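Local coordinates for putative iron binding protein (Bordetella pertussis Tohama I, PDB 1Y9U), which binds ferric iron as a periplasmic solute-binding protein, probably to deliver it for uptake into the cell, at residues Gly233-Ala245 / Leu295-Arg309. Residues are numbered along the deposited sequence; the frame is centred on the assembly and turned at random.
Sequences GGTHVNISGAAVA and LKVDTLPVAEIAKYR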
ATOM      1  N   GLY A 233     -15.838   3.768 -11.237  1.00 24.89           N
ATOM      2  CA  GLY A 233     -14.437   3.988 -10.918  1.00 23.03           C
ATOM      3  C   GLY A 233     -14.061   3.481  -9.542  1.00 21.75           C
ATOM      4  O   GLY A 233     -14.934   3.249  -8.692  1.00 22.62           O
ATOM      5  N   GLY A 234     -12.755   3.317  -9.329  1.00 19.41           N
ATOM      6  CA  GLY A 234     -12.255   2.741  -8.104  1.00 16.50           C
ATOM      7  C   GLY A 234     -11.200   3.579  -7.415  1.00 14.25           C
ATOM      8  O   GLY A 234     -10.646   4.526  -7.972  1.00 13.87           O
ATOM      9  N   THR A 235     -10.912   3.191  -6.180  1.00 11.79           N
ATOM     10  CA  THR A 235      -9.938   3.854  -5.317  1.00 10.85           C
ATOM     11  C   THR A 235      -8.542   3.338  -5.597  1.00 10.25           C
ATOM     12  O   THR A 235      -8.348   2.146  -5.827  1.00 11.04           O
ATOM     13  CB  THR A 235     -10.330   3.580  -3.856  1.00 10.74           C
ATOM     14  OG1 THR A 235     -11.608   4.180  -3.577  1.00 11.58           O
ATOM     15  CG2 THR A 235      -9.313   4.173  -2.872  1.00 10.52           C
ATOM     16  N   HIS A 236      -7.567   4.243  -5.578  1.00  9.76           N
ATOM     17  CA  HIS A 236      -6.179   3.912  -5.755  1.00  9.70           C
ATOM     18  C   HIS A 236      -5.654   3.094  -4.592  1.00  9.97           C
ATOM     19  O   HIS A 236      -5.783   3.489  -3.437  1.00 10.53           O
ATOM     20  CB  HIS A 236      -5.336   5.187  -5.853  1.00  9.95           C
ATOM     21  CG  HIS A 236      -3.872   4.915  -5.976  1.00 10.01           C
ATOM     22  ND1 HIS A 236      -2.951   5.078  -4.959  1.00 12.87           N
ATOM     23  CD2 HIS A 236      -3.182   4.439  -7.032  1.00  8.53           C
ATOM     24  CE1 HIS A 236      -1.751   4.728  -5.406  1.00  9.60           C
ATOM     25  NE2 HIS A 236      -1.871   4.333  -6.659  1.00 12.05           N
ATOM     26  N   VAL A 237      -5.009   1.981  -4.916  1.00 10.37           N
ATOM     27  CA  VAL A 237      -4.307   1.176  -3.934  1.00 10.73           C
ATOM     28  C   VAL A 237      -2.877   0.875  -4.370  1.00 10.27           C
ATOM     29  O   VAL A 237      -2.590   0.617  -5.551  1.00 11.12           O
ATOM     30  CB  VAL A 237      -5.039  -0.156  -3.591  1.00 11.01           C
ATOM     31  CG1 VAL A 237      -6.471   0.102  -3.164  1.00 12.51           C
ATOM     32  CG2 VAL A 237      -4.960  -1.187  -4.727  1.00 12.39           C
ATOM     33  N   ASN A 238      -1.960   0.971  -3.422  1.00 10.32           N
ATOM     34  CA  ASN A 238      -0.688   0.252  -3.561  1.00 10.71           C
ATOM     35  C   ASN A 238      -0.832  -1.037  -2.720  1.00 10.10           C
ATOM     36  O   ASN A 238      -1.909  -1.327  -2.176  1.00  9.87           O
ATOM     37  CB  ASN A 238       0.565   1.098  -3.200  1.00 11.88           C
ATOM     38  CG  ASN A 238       1.838   0.684  -3.979  1.00 13.92           C
ATOM     39  OD1 ASN A 238       2.027  -0.464  -4.331  1.00 15.79           O
ATOM     40  ND2 ASN A 238       2.696   1.680  -4.306  1.00 16.80           N
ATOM     41  N   ILE A 239       0.228  -1.813  -2.631  1.00 10.55           N
ATOM     42  CA  ILE A 239       0.144  -3.119  -2.004  1.00 10.46           C
ATOM     43  C   ILE A 239       1.347  -3.455  -1.168  1.00 10.71           C
ATOM     44  O   ILE A 239       2.412  -2.888  -1.330  1.00 11.77           O
ATOM     45  CB  ILE A 239      -0.013  -4.214  -3.096  1.00 10.70           C
ATOM     46  CG1 ILE A 239       1.229  -4.282  -4.000  1.00 11.85           C
ATOM     47  CG2 ILE A 239      -1.299  -4.034  -3.887  1.00 11.27           C
ATOM     48  CD1 ILE A 239       1.222  -5.498  -4.943  1.00 12.84           C
ATOM     49  N   SER A 240       1.171  -4.423  -0.280  1.00  9.99           N
ATOM     50  CA  SER A 240       2.297  -5.267   0.135  1.00 10.12           C
ATOM     51  C   SER A 240       2.169  -6.578  -0.633  1.00 10.64           C
ATOM     52  O   SER A 240       1.097  -6.914  -1.119  1.00  9.79           O
ATOM     53  CB  SER A 240       2.314  -5.536   1.641  1.00 10.38           C
ATOM     54  OG  SER A 240       1.323  -6.497   1.998  1.00 11.12           O
ATOM     55  N   GLY A 241       3.258  -7.316  -0.736  1.00 10.63           N
ATOM     56  CA  GLY A 241       3.192  -8.546  -1.507  1.00 10.32           C
ATOM     57  C   GLY A 241       4.434  -9.380  -1.394  1.00 10.60           C
ATOM     58  O   GLY A 241       5.341  -9.070  -0.644  1.00 11.29           O
ATOM     59  N   ALA A 242       4.459 -10.470  -2.153  1.00 10.59           N
ATOM     60  CA  ALA A 242       5.495 -11.464  -2.039  1.00 12.29           C
ATOM     61  C   ALA A 242       5.664 -12.248  -3.319  1.00 12.68           C
ATOM     62  O   ALA A 242       4.833 -12.246  -4.200  1.00 13.00           O
ATOM     63  CB  ALA A 242       5.162 -12.392  -0.883  1.00 12.23           C
ATOM     64  N   ALA A 243       6.776 -12.958  -3.363  1.00 14.00           N
ATOM     65  CA  ALA A 243       7.168 -13.788  -4.498  1.00 14.08           C
ATOM     66  C   ALA A 243       8.049 -14.907  -3.976  1.00 14.57           C
ATOM     67  O   ALA A 243       8.675 -14.766  -2.922  1.00 14.26           O
ATOM     68  CB  ALA A 243       7.929 -12.972  -5.506  1.00 14.74           C
ATOM     69  N   VAL A 244       8.076 -16.023  -4.699  1.00 15.27           N
ATOM     70  CA  VAL A 244       9.028 -17.089  -4.385  1.00 16.08           C
ATOM     71  C   VAL A 244      10.394 -16.723  -4.976  1.00 15.82           C
ATOM     72  O   VAL A 244      10.489 -16.292  -6.115  1.00 16.20           O
ATOM     73  CB  VAL A 244       8.536 -18.432  -4.918  1.00 15.88           C
ATOM     74  CG1 VAL A 244       9.598 -19.524  -4.720  1.00 16.22           C
ATOM     75  CG2 VAL A 244       7.234 -18.835  -4.226  1.00 16.13           C
ATOM     76  N   ALA A 245      11.438 -16.878  -4.179  1.00 16.50           N
ATOM     77  CA  ALA A 245      12.800 -16.552  -4.631  1.00 17.13           C
ATOM     78  C   ALA A 245      13.280 -17.490  -5.734  1.00 18.18           C
ATOM     79  O   ALA A 245      12.938 -18.682  -5.755  1.00 18.11           O
ATOM     80  CB  ALA A 245      13.756 -16.586  -3.475  1.00 16.59           C
ATOM     81  N   LEU A 295     -15.303  -0.534  -0.019  1.00 14.62           N
ATOM     82  CA  LEU A 295     -14.136  -0.251  -0.841  1.00 13.62           C
ATOM     83  C   LEU A 295     -14.365  -0.765  -2.259  1.00 14.01           C
ATOM     84  O   LEU A 295     -14.660  -1.938  -2.445  1.00 15.35           O
ATOM     85  CB  LEU A 295     -12.884  -0.916  -0.250  1.00 13.35           C
ATOM     86  CG  LEU A 295     -11.595  -0.841  -1.083  1.00 12.49           C
ATOM     87  CD1 LEU A 295     -11.098   0.572  -1.240  1.00 11.64           C
ATOM     88  CD2 LEU A 295     -10.506  -1.719  -0.472  1.00 13.60           C
ATOM     89  N   LYS A 296     -14.246   0.121  -3.231  1.00 13.60           N
ATOM     90  CA  LYS A 296     -14.193  -0.228  -4.642  1.00 15.39           C
ATOM     91  C   LYS A 296     -12.742  -0.032  -5.045  1.00 13.83           C
ATOM     92  O   LYS A 296     -12.216   1.078  -4.992  1.00 14.63           O
ATOM     93  CB  LYS A 296     -15.127   0.670  -5.473  1.00 17.05           C
ATOM     94  CG  LYS A 296     -15.254   0.306  -6.938  1.00 22.58           C
ATOM     95  CD  LYS A 296     -15.791  -1.100  -7.171  1.00 27.67           C
ATOM     96  CE  LYS A 296     -16.416  -1.273  -8.568  1.00 30.45           C
ATOM     97  NZ  LYS A 296     -15.907  -2.500  -9.277  1.00 32.50           N
ATOM     98  N   VAL A 297     -12.086  -1.118  -5.407  1.00 13.12           N
ATOM     99  CA  VAL A 297     -10.679  -1.085  -5.776  1.00 12.63           C
ATOM    100  C   VAL A 297     -10.543  -0.772  -7.258  1.00 13.13           C
ATOM    101  O   VAL A 297     -11.236  -1.354  -8.082  1.00 13.76           O
ATOM    102  CB  VAL A 297      -9.985  -2.437  -5.477  1.00 12.64           C
ATOM    103  CG1 VAL A 297      -8.556  -2.423  -5.923  1.00 12.33           C
ATOM    104  CG2 VAL A 297     -10.104  -2.795  -4.007  1.00 13.66           C
ATOM    105  N   ASP A 298      -9.658   0.165  -7.594  1.00 12.81           N
ATOM    106  CA  ASP A 298      -9.353   0.466  -8.984  1.00 13.42           C
ATOM    107  C   ASP A 298      -9.076  -0.828  -9.743  1.00 13.47           C
ATOM    108  O   ASP A 298      -8.271  -1.644  -9.298  1.00 13.68           O
ATOM    109  CB  ASP A 298      -8.159   1.416  -8.996  1.00 13.68           C
ATOM    110  CG  ASP A 298      -7.881   2.023 -10.333  1.00 14.32           C
ATOM    111  OD1 ASP A 298      -8.534   1.683 -11.351  1.00 13.84           O
ATOM    112  OD2 ASP A 298      -6.970   2.870 -10.435  1.00 14.68           O
ATOM    113  N   THR A 299      -9.736  -1.007 -10.895  1.00 14.29           N
ATOM    114  CA  THR A 299      -9.476  -2.193 -11.724  1.00 14.65           C
ATOM    115  C   THR A 299      -8.133  -2.166 -12.441  1.00 14.48           C
ATOM    116  O   THR A 299      -7.678  -3.183 -12.967  1.00 14.98           O
ATOM    117  CB  THR A 299     -10.579  -2.417 -12.757  1.00 14.79           C
ATOM    118  OG1 THR A 299     -10.738  -1.239 -13.561  1.00 18.16           O
ATOM    119  CG2 THR A 299     -11.929  -2.683 -12.095  1.00 16.28           C
ATOM    120  N   LEU A 300      -7.478  -1.004 -12.451  1.00 14.22           N
ATOM    121  CA  LEU A 300      -6.169  -0.858 -13.056  1.00 14.45           C
ATOM    122  C   LEU A 300      -5.218  -1.958 -12.560  1.00 14.54           C
ATOM    123  O   LEU A 300      -5.124  -2.197 -11.351  1.00 14.39           O
ATOM    124  CB  LEU A 300      -5.591   0.518 -12.689  1.00 15.05           C
ATOM    125  CG  LEU A 300      -4.296   0.908 -13.375  1.00 14.89           C
ATOM    126  CD1 LEU A 300      -4.587   1.300 -14.829  1.00 15.14           C
ATOM    127  CD2 LEU A 300      -3.613   2.071 -12.673  1.00 15.66           C
ATOM    128  N   PRO A 301      -4.505  -2.641 -13.444  1.00 14.35           N
ATOM    129  CA  PRO A 301      -3.413  -3.501 -12.995  1.00 14.60           C
ATOM    130  C   PRO A 301      -2.385  -2.675 -12.240  1.00 14.46           C
ATOM    131  O   PRO A 301      -1.933  -1.659 -12.751  1.00 14.80           O
ATOM    132  CB  PRO A 301      -2.849  -4.068 -14.306  1.00 14.94           C
ATOM    133  CG  PRO A 301      -3.968  -3.955 -15.257  1.00 14.98           C
ATOM    134  CD  PRO A 301      -4.686  -2.690 -14.907  1.00 15.09           C
ATOM    135  N   VAL A 302      -2.060  -3.041 -11.006  1.00 14.39           N
ATOM    136  CA  VAL A 302      -1.127  -2.226 -10.234  1.00 14.59           C
ATOM    137  C   VAL A 302       0.252  -2.196 -10.855  1.00 15.02           C
ATOM    138  O   VAL A 302       1.028  -1.292 -10.582  1.00 14.86           O
ATOM    139  CB  VAL A 302      -1.041  -2.622  -8.739  1.00 14.09           C
ATOM    140  CG1 VAL A 302      -2.334  -2.264  -8.037  1.00 15.33           C
ATOM    141  CG2 VAL A 302      -0.681  -4.107  -8.547  1.00 14.25           C
ATOM    142  N   ALA A 303       0.566  -3.156 -11.730  1.00 15.04           N
ATOM    143  CA  ALA A 303       1.822  -3.093 -12.465  1.00 16.09           C
ATOM    144  C   ALA A 303       1.968  -1.794 -13.281  1.00 16.38           C
ATOM    145  O   ALA A 303       3.084  -1.341 -13.488  1.00 17.08           O
ATOM    146  CB  ALA A 303       2.001  -4.313 -13.351  1.00 16.53           C
ATOM    147  N   GLU A 304       0.844  -1.219 -13.705  1.00 16.28           N
ATOM    148  CA  GLU A 304       0.824   0.092 -14.393  1.00 16.80           C
ATOM    149  C   GLU A 304       1.450   1.211 -13.560  1.00 16.93           C
ATOM    150  O   GLU A 304       2.013   2.172 -14.104  1.00 17.13           O
ATOM    151  CB  GLU A 304      -0.607   0.486 -14.805  1.00 17.89           C
ATOM    152  CG  GLU A 304      -1.230  -0.406 -15.866  1.00 20.26           C
ATOM    153  CD  GLU A 304      -0.737  -0.073 -17.264  1.00 24.48           C
ATOM    154  OE1 GLU A 304       0.239  -0.695 -17.700  1.00 28.25           O
ATOM    155  OE2 GLU A 304      -1.316   0.826 -17.905  1.00 27.84           O
ATOM    156  N   ILE A 305       1.332   1.116 -12.242  1.00 16.17           N
ATOM    157  CA  ILE A 305       1.934   2.112 -11.359  1.00 15.52           C
ATOM    158  C   ILE A 305       3.459   2.103 -11.524  1.00 16.05           C
ATOM    159  O   ILE A 305       4.101   3.147 -11.618  1.00 16.50           O
ATOM    160  CB  ILE A 305       1.519   1.857  -9.890  1.00 15.06           C
ATOM    161  CG1 ILE A 305       0.039   2.143  -9.707  1.00 15.36           C
ATOM    162  CG2 ILE A 305       2.354   2.682  -8.929  1.00 14.89           C
ATOM    163  CD1 ILE A 305      -0.520   1.479  -8.480  1.00 16.82           C
ATOM    164  N   ALA A 306       4.039   0.911 -11.595  1.00 15.74           N
ATOM    165  CA  ALA A 306       5.464   0.776 -11.816  1.00 16.04           C
ATOM    166  C   ALA A 306       5.863   1.274 -13.207  1.00 16.09           C
ATOM    167  O   ALA A 306       6.889   1.933 -13.341  1.00 17.21           O
ATOM    168  CB  ALA A 306       5.895  -0.685 -11.627  1.00 15.88           C
ATOM    169  N   LYS A 307       5.039   0.985 -14.208  1.00 16.49           N
ATOM    170  CA  LYS A 307       5.278   1.422 -15.596  1.00 17.15           C
ATOM    171  C   LYS A 307       5.395   2.941 -15.716  1.00 16.68           C
ATOM    172  O   LYS A 307       6.223   3.419 -16.461  1.00 17.72           O
ATOM    173  CB  LYS A 307       4.141   0.942 -16.523  1.00 18.18           C
ATOM    174  CG  LYS A 307       4.233   1.383 -18.010  1.00 20.64           C
ATOM    175  CD  LYS A 307       3.056   0.887 -18.870  1.00 23.37           C
ATOM    176  CE  LYS A 307       3.054   1.511 -20.296  1.00 24.87           C
ATOM    177  NZ  LYS A 307       2.123   0.814 -21.250  1.00 26.43           N
ATOM    178  N   TYR A 308       4.542   3.682 -15.002  1.00 16.11           N
ATOM    179  CA  TYR A 308       4.449   5.138 -15.142  1.00 15.82           C
ATOM    180  C   TYR A 308       5.129   5.901 -13.998  1.00 14.69           C
ATOM    181  O   TYR A 308       5.020   7.130 -13.939  1.00 15.25           O
ATOM    182  CB  TYR A 308       2.979   5.566 -15.251  1.00 15.98           C
ATOM    183  CG  TYR A 308       2.326   5.208 -16.556  1.00 16.87           C
ATOM    184  CD1 TYR A 308       1.511   4.090 -16.674  1.00 18.61           C
ATOM    185  CD2 TYR A 308       2.522   5.993 -17.689  1.00 19.77           C
ATOM    186  CE1 TYR A 308       0.902   3.764 -17.875  1.00 20.83           C
ATOM    187  CE2 TYR A 308       1.919   5.668 -18.901  1.00 21.92           C
ATOM    188  CZ  TYR A 308       1.112   4.553 -18.986  1.00 21.63           C
ATOM    189  OH  TYR A 308       0.505   4.209 -20.183  1.00 24.51           O
ATOM    190  N   ARG A 309       5.861   5.214 -13.124  1.00 14.61           N
ATOM    191  CA  ARG A 309       6.416   5.805 -11.906  1.00 14.33           C
ATOM    192  C   ARG A 309       7.412   6.924 -12.184  1.00 15.12           C
ATOM    193  O   ARG A 309       7.338   7.997 -11.591  1.00 14.70           O
ATOM    194  CB  ARG A 309       7.061   4.750 -10.974  1.00 14.63           C
ATOM    195  CG  ARG A 309       7.056   5.193  -9.516  1.00 13.85           C
ATOM    196  CD  ARG A 309       5.669   5.071  -8.892  1.00 14.29           C
ATOM    197  NE  ARG A 309       5.602   5.128  -7.443  1.00 13.42           N
ATOM    198  CZ  ARG A 309       5.721   4.094  -6.614  1.00 12.74           C
ATOM    199  NH1 ARG A 309       5.966   2.868  -7.071  1.00 13.70           N
ATOM    200  NH2 ARG A 309       5.563   4.287  -5.319  1.00 11.74           N
TER
HETATM  201  O   HOH W   1     -10.725   3.238 -11.771  1.00 29.38           O
HETATM  202  O   HOH W   2     -13.861   2.938  -2.599  1.00 14.95           O
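T235 and V297 form a single beta bridge. Two backbone bonds close it: T235 N gives a nearly straight bond to K296 O (2.8 Å, 173° at the hydrogen), and D298 N gives one to T235 O (3.0 Å). G234, which has no side chain, packs its CA on the backbone of K296 to D298, 3.7 Å from D298 N.

Beyond the bridge the packing is mainly apolar. V237 CG2 meets V297 CG1 at 4.0 Å, and the two side chains cross at about a right angle. V302 sets CG1 near V237 O, and its CG2 lies 4.3 Å from I239 CD1. With CG1 anti to the carbonyl carbon and chi2 extended, I305 reaches from the helix to place CD1 3.7 Å from V237 O, close to the H236 ring.

G233 and K296 form the looser, exposed side. K296 rests its CG near G233 O, and its amine turns off from the contact. Two waters link the segments at the margin of the bridge. One accepts from G234 N and donates to D298 OD1; the other accepts from K296 N and donates to T235 OG1, which is also bonded to P225. D298 OD1 further takes L300 N from above the carboxylate plane, making an Asx turn before the helix.

N238 ND2 and R309 NH2 are 4.0 Å apart, their planes turned 58°. The N238 side chain lies about 6 Å from that of Y143, a known iron ligand, though this chain holds no iron. R309 is held by a salt bridge to D63.

The contact joins strand 237-245 and the residues before it to residues 295-302 and the first turns of helix 303-318. The strand pairs with 58-62 and 100-112, consistent with the strands that link the two lobes of periplasmic binding proteins. V302 and I305 also pack on I64 of helix 64-72, while H236 and I305 touch helix 142-155.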